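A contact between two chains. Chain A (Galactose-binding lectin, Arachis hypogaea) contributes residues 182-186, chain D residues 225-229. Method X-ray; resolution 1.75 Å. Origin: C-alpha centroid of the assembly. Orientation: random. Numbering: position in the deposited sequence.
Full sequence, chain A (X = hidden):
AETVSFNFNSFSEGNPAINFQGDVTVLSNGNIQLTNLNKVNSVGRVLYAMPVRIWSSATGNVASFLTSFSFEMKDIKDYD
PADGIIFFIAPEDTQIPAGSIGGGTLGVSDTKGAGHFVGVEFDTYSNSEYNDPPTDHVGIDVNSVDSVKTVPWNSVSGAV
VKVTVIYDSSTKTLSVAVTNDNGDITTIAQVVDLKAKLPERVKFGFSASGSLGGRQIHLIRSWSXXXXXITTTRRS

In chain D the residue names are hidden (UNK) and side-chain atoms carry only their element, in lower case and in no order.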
ATOM      1  N   ASN A 182     -13.214  25.831  -5.397  1.00 53.12           N
ATOM      2  CA  ASN A 182     -14.382  26.044  -6.253  1.00 53.07           C
ATOM      3  C   ASN A 182     -14.599  24.860  -7.233  1.00 56.17           C
ATOM      4  O   ASN A 182     -15.501  24.924  -8.081  1.00 56.55           O
ATOM      5  CB  ASN A 182     -14.257  27.392  -6.989  1.00 55.58           C
ATOM      6  CG  ASN A 182     -13.457  27.417  -8.277  1.00 79.91           C
ATOM      7  OD1 ASN A 182     -13.860  28.067  -9.243  1.00 72.54           O
ATOM      8  ND2 ASN A 182     -12.306  26.744  -8.330  1.00 73.44           N
ATOM      9  N   GLY A 183     -13.780  23.809  -7.093  1.00 50.32           N
ATOM     10  CA  GLY A 183     -13.853  22.592  -7.892  1.00 49.01           C
ATOM     11  C   GLY A 183     -13.057  22.552  -9.185  1.00 48.92           C
ATOM     12  O   GLY A 183     -12.815  21.463  -9.711  1.00 47.85           O
ATOM     13  N   ASP A 184     -12.653  23.721  -9.715  1.00 43.14           N
ATOM     14  CA  ASP A 184     -11.901  23.828 -10.973  1.00 41.57           C
ATOM     15  C   ASP A 184     -10.490  23.265 -10.867  1.00 38.78           C
ATOM     16  O   ASP A 184      -9.885  23.321  -9.798  1.00 36.12           O
ATOM     17  CB  ASP A 184     -11.820  25.290 -11.434  1.00 44.29           C
ATOM     18  CG  ASP A 184     -13.137  25.945 -11.837  1.00 62.40           C
ATOM     19  OD1 ASP A 184     -14.210  25.346 -11.581  1.00 63.66           O
ATOM     20  OD2 ASP A 184     -13.096  27.070 -12.386  1.00 72.23           O
ATOM     21  N   ILE A 185      -9.976  22.709 -11.976  1.00 33.25           N
ATOM     22  CA  ILE A 185      -8.618  22.188 -12.046  1.00 31.51           C
ATOM     23  C   ILE A 185      -7.758  23.130 -12.876  1.00 30.29           C
ATOM     24  O   ILE A 185      -8.235  23.745 -13.829  1.00 28.79           O
ATOM     25  CB  ILE A 185      -8.470  20.705 -12.530  1.00 36.13           C
ATOM     26  CG1 ILE A 185      -9.284  20.396 -13.786  1.00 37.37           C
ATOM     27  CG2 ILE A 185      -8.747  19.710 -11.421  1.00 37.60           C
ATOM     28  CD1 ILE A 185      -8.435  20.199 -14.897  1.00 47.23           C
ATOM     29  N   THR A 186      -6.486  23.244 -12.486  1.00 26.41           N
ATOM     30  CA  THR A 186      -5.407  23.974 -13.162  1.00 25.63           C
ATOM     31  C   THR A 186      -4.310  22.939 -13.480  1.00 28.07           C
ATOM     32  O   THR A 186      -3.959  22.156 -12.604  1.00 29.48           O
ATOM     33  CB  THR A 186      -4.890  25.129 -12.289  1.00 34.95           C
ATOM     34  OG1 THR A 186      -5.988  25.943 -11.876  1.00 28.30           O
ATOM     35  CG2 THR A 186      -3.835  25.977 -12.992  1.00 37.15           C
TER
ATOM     36  N   UNK D 225     -13.541  12.203 -11.450  1.00 22.43           N
ATOM     37  CA  UNK D 225     -13.166  12.979 -12.628  1.00 22.89           C
ATOM     38  C   UNK D 225     -13.409  14.455 -12.426  1.00 24.12           C
ATOM     39  O   UNK D 225     -14.416  14.830 -11.845  1.00 25.90           O
ATOM     40  c   UNK D 225     -14.013  12.469 -13.812  1.00 24.34           C
ATOM     41  c   UNK D 225     -12.784  13.303 -17.319  1.00 29.35           C
ATOM     42  c   UNK D 225     -14.414  14.931 -16.692  1.00 28.80           C
ATOM     43  c   UNK D 225     -13.825  13.168 -15.130  1.00 25.86           C
ATOM     44  c   UNK D 225     -14.560  14.307 -15.442  1.00 28.27           C
ATOM     45  c   UNK D 225     -13.518  14.427 -17.614  1.00 27.09           C
ATOM     46  c   UNK D 225     -12.975  12.643 -16.097  1.00 27.46           C
ATOM     47  N   UNK D 226     -12.525  15.286 -12.959  1.00 21.79           N
ATOM     48  CA  UNK D 226     -12.660  16.740 -13.003  1.00 23.94           C
ATOM     49  C   UNK D 226     -12.060  17.236 -14.305  1.00 28.41           C
ATOM     50  O   UNK D 226     -10.922  16.896 -14.625  1.00 28.27           O
ATOM     51  c   UNK D 226     -12.038  17.492 -11.800  1.00 29.65           C
ATOM     52  o   UNK D 226     -12.550  17.011 -10.568  1.00 28.59           O
ATOM     53  c   UNK D 226     -12.297  18.999 -11.869  1.00 31.22           C
ATOM     54  N   UNK D 227     -12.827  18.018 -15.052  1.00 25.79           N
ATOM     55  CA  UNK D 227     -12.353  18.664 -16.270  1.00 25.93           C
ATOM     56  C   UNK D 227     -12.660  20.139 -16.153  1.00 29.17           C
ATOM     57  O   UNK D 227     -13.708  20.494 -15.619  1.00 30.70           O
ATOM     58  c   UNK D 227     -12.996  18.070 -17.520  1.00 28.41           C
ATOM     59  o   UNK D 227     -14.377  18.383 -17.590  1.00 31.73           O
ATOM     60  N   UNK D 228     -11.777  20.989 -16.655  1.00 25.12           N
ATOM     61  CA  UNK D 228     -11.977  22.439 -16.612  1.00 25.95           C
ATOM     62  C   UNK D 228     -11.576  23.011 -17.941  1.00 31.60           C
ATOM     63  O   UNK D 228     -10.469  22.773 -18.420  1.00 31.04           O
ATOM     64  c   UNK D 228     -11.232  23.102 -15.423  1.00 31.55           C
ATOM     65  o   UNK D 228     -11.755  22.576 -14.203  1.00 30.95           O
ATOM     66  c   UNK D 228     -11.381  24.641 -15.403  1.00 32.63           C
ATOM     67  N   UNK D 229     -12.505  23.742 -18.546  1.00 30.97           N
ATOM     68  CA  UNK D 229     -12.320  24.439 -19.815  1.00 30.53           C
ATOM     69  C   UNK D 229     -12.442  25.947 -19.539  1.00 36.70           C
ATOM     70  O   UNK D 229     -13.418  26.399 -18.932  1.00 33.94           O
ATOM     71  c   UNK D 229     -14.627  24.231 -22.999  1.00 37.50           C
ATOM     72  c   UNK D 229     -13.425  24.706 -22.192  1.00 33.62           C
ATOM     73  c   UNK D 229     -13.337  23.950 -20.863  1.00 30.08           C
ATOM     74  c   UNK D 229     -12.168  24.524 -23.019  1.00 31.90           C
TER
HETATM   75  O   HOH W   1     -13.789  19.056  -8.785  1.00 33.35           O

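Position 225 is the first of the stretch, within a strand that begins earlier in chain D. Its side chain holds seven carbons, one leading into a closed ring of six, with no heteroatom, and it is out of reach of the chain A stretch, so it touches nothing there. The residue is phenylalanine. F225(D) is buried, but it plays no part in this contact.

At position 226 the CB carries one oxygen and one carbon, a branched side chain of three atoms. CA-to-CB points toward chain A, and the carbon branch lies 3.3 Å from O of G183(A) and 3.6 Å from CG2 of I185(A). Three atoms branched in this way could be described by valine's shape as well, but the oxygen makes the residue threonine. The methyl CG2 of T226(D) therefore meets chain A directly, while OG1 works through solvent: water 1 lies 3.0 Å from OG1 of T226(D) and donates a hydrogen bond to O of G183(A) at 2.8 Å.

Position 227 has two side-chain atoms, a carbon and then an oxygen, and its CA-to-CB bond points away from chain A, as expected from the alternation of side chains along a strand. This is serine. What S227(D) offers the contact is backbone: its C atom lies 4.1 Å from CG1 of I185(A).

Position 228 turns toward chain A again, and its CB once more bears one oxygen and one carbon. The oxygen sits 2.9 Å from N of I185(A), and 3.5 Å from CA of D184(A). The residue is threonine. OG1 of T228(D) accepts a hydrogen bond from that backbone N, and the N-H...O angle of 175° is almost straight.

Position 229 has four side-chain carbons, forked at the second. Its CA-to-CB bond points away from chain A, and the nearest approach is 8.6 Å, from its CB to CD1 of I185(A). This is leucine, and L229(D) stays out of the contact.

The contact rests on alternate residues of one strand. T226(D) and T228(D) face chain A, and I185(A), pointing toward chain D, packs against both: its CG2 lies 3.6 Å from CG2 of T226(D), and its CG1 lies 3.3 Å from OG1 of T228(D). I185(A) and T228(D) give up the most surface, within a modest 236 Å² in all. The polar links both use chain A's backbone, one direct at N of I185(A), one through water at O of G183(A). The rule for a designer is that threonine serves such a face well, since one short side chain supplies both a methyl for packing and a hydroxyl for a backbone or a water.

Chain D 225-229: FTSTL
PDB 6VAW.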